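Local coordinates for protein thiol transferase (Phanerochaete chrysosporium, PDB 4F0B) that is a Ure2p-type glutathione transferase that binds oxidized glutathione and probably acts in glutathione-dependent thiol transfer, at residues N202-A205 against W206-I210. Sequence-based numbering, arbitrary orientation.
Sequences NVKA and WVERI
Arg209 turns back over Ala205, one helical turn earlier, because its CG stands between the backbone N and the carbonyl carbon (chi1 72°) and the chain bends at chi3 (62°). The guanidinium thereby lies flat above Ala205 O, which is 3.6 Å from Arg209 CZ and beneath the centre of the group, while NH1 comes within 3.7 Å of the methyl CB of Ala205. That same oxygen accepts a hydrogen bond from the backbone N of Arg209, so it is approached by both an amide and a cationic face. In the plane of the guanidinium, Arg209 NH2 donates to a water O at 2.8 Å. The water in turn donates to Asn202 O, which also accepts a hydrogen bond from the backbone N of Trp206, and a second bond from NH2 reaches Glu170 O. With an alanine at Arg209, the water would probably lose the NH2 donor that ties it to this side chain, Glu170 O would lose that donor too, and the flat group over Ala205 O would be gone.

Along another side of the helix, Val203 sends CG1 to meet CE3 of Trp206 at 4.1 Å and CG2 of Val207 at 4.2 Å, while Val203 O lies at the edge of the indole. Ile210 CD1 sits above one indole face, offset toward the rim. Lys204 and Glu208 run obliquely past each other; in the lysine conformer given, NZ stays 4.5 Å from Glu208 OE2, beyond a salt bridge, and forms one with Asp198.

All of this belongs to helix 201-211 of the all-helical C-terminal GST domain. Asp163 of helix 145-166 accepts hydrogen bonds from Val203 N and Asn202 ND2 near the helix start, and Trp206 touches Leu166 and, on helix 178-187, Ile183 and Ala187, while its NE1 donates to Asp180.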
loop_
_atom_site.group_PDB
_atom_site.type_symbol
_atom_site.label_atom_id
_atom_site.label_comp_id
_atom_site.label_asym_id
_atom_site.label_seq_id
_atom_site.Cartn_x
_atom_site.Cartn_y
_atom_site.Cartn_z
ATOM N N ASN A 202 22.411 -7.655 3.268
ATOM C CA ASN A 202 21.708 -7.091 4.415
ATOM C C ASN A 202 20.300 -7.642 4.544
ATOM O O ASN A 202 19.870 -8.023 5.642
ATOM C CB ASN A 202 21.752 -5.564 4.360
ATOM C CG ASN A 202 23.200 -5.042 4.367
ATOM O OD1 ASN A 202 23.823 -4.953 5.428
ATOM N ND2 ASN A 202 23.737 -4.749 3.190
ATOM N N VAL A 203 19.613 -7.759 3.415
ATOM C CA VAL A 203 18.307 -8.401 3.443
ATOM C C VAL A 203 18.457 -9.850 3.907
ATOM O O VAL A 203 17.665 -10.327 4.705
ATOM C CB VAL A 203 17.664 -8.377 2.048
ATOM C CG1 VAL A 203 16.334 -9.180 2.062
ATOM C CG2 VAL A 203 17.410 -6.944 1.595
ATOM N N LYS A 204 19.491 -10.544 3.435
ATOM C CA LYS A 204 19.646 -11.946 3.787
ATOM C C LYS A 204 19.803 -12.134 5.301
ATOM O O LYS A 204 19.120 -12.990 5.908
ATOM C CB LYS A 204 20.850 -12.545 3.053
ATOM C CG LYS A 204 20.954 -14.069 3.182
ATOM C CD LYS A 204 22.277 -14.579 2.597
ATOM C CE LYS A 204 22.328 -16.117 2.622
ATOM N NZ LYS A 204 23.643 -16.694 2.188
ATOM N N ALA A 205 20.678 -11.336 5.915
ATOM C CA ALA A 205 20.919 -11.471 7.365
ATOM C C ALA A 205 19.679 -11.076 8.172
ATOM O O ALA A 205 19.432 -11.600 9.270
ATOM C CB ALA A 205 22.139 -10.628 7.796
ATOM N N TRP A 206 18.920 -10.136 7.640
ATOM C CA TRP A 206 17.674 -9.686 8.273
ATOM C C TRP A 206 16.587 -10.771 8.210
ATOM O O TRP A 206 15.937 -11.066 9.226
ATOM C CB TRP A 206 17.281 -8.348 7.641
ATOM C CG TRP A 206 15.888 -7.843 7.854
ATOM C CD1 TRP A 206 15.434 -7.018 8.854
ATOM C CD2 TRP A 206 14.811 -8.005 6.949
ATOM N NE1 TRP A 206 14.117 -6.688 8.626
ATOM C CE2 TRP A 206 13.702 -7.299 7.474
ATOM C CE3 TRP A 206 14.668 -8.690 5.747
ATOM C CZ2 TRP A 206 12.437 -7.289 6.837
ATOM C CZ3 TRP A 206 13.422 -8.700 5.117
ATOM C CH2 TRP A 206 12.323 -7.994 5.653
ATOM N N VAL A 207 16.445 -11.437 7.063
ATOM C CA VAL A 207 15.540 -12.574 6.955
ATOM C C VAL A 207 15.933 -13.649 7.961
ATOM O O VAL A 207 15.083 -14.185 8.662
ATOM C CB VAL A 207 15.539 -13.170 5.515
ATOM C CG1 VAL A 207 14.827 -14.548 5.497
ATOM C CG2 VAL A 207 14.865 -12.183 4.521
ATOM N N GLU A 208 17.228 -13.954 8.049
ATOM C CA GLU A 208 17.685 -15.009 8.947
ATOM C C GLU A 208 17.393 -14.679 10.415
ATOM O O GLU A 208 16.922 -15.571 11.178
ATOM C CB GLU A 208 19.158 -15.252 8.706
ATOM C CG GLU A 208 19.390 -15.933 7.367
ATOM C CD GLU A 208 20.853 -16.055 6.962
ATOM O OE1 GLU A 208 21.721 -15.452 7.627
ATOM O OE2 GLU A 208 21.118 -16.750 5.950
ATOM N N ARG A 209 17.626 -13.432 10.831
ATOM C CA ARG A 209 17.406 -13.129 12.249
ATOM C C ARG A 209 15.930 -13.118 12.617
ATOM O O ARG A 209 15.575 -13.373 13.786
ATOM C CB ARG A 209 18.142 -11.857 12.718
ATOM C CG ARG A 209 17.591 -10.529 12.219
ATOM C CD ARG A 209 18.369 -9.304 12.814
ATOM N NE ARG A 209 19.774 -9.350 12.399
ATOM C CZ ARG A 209 20.261 -8.768 11.300
ATOM N NH1 ARG A 209 21.548 -8.935 10.990
ATOM N NH2 ARG A 209 19.514 -7.990 10.519
ATOM N N ILE A 210 15.054 -12.827 11.660
ATOM C CA ILE A 210 13.621 -12.837 11.907
ATOM C C ILE A 210 13.100 -14.277 11.870
ATOM O O ILE A 210 12.289 -14.684 12.718
ATOM C CB ILE A 210 12.878 -11.936 10.915
ATOM C CG1 ILE A 210 13.265 -10.458 11.170
ATOM C CG2 ILE A 210 11.350 -12.088 11.071
ATOM C CD1 ILE A 210 12.863 -9.493 10.092
HETATM O O HOH W 1 20.768 -7.173 8.143
#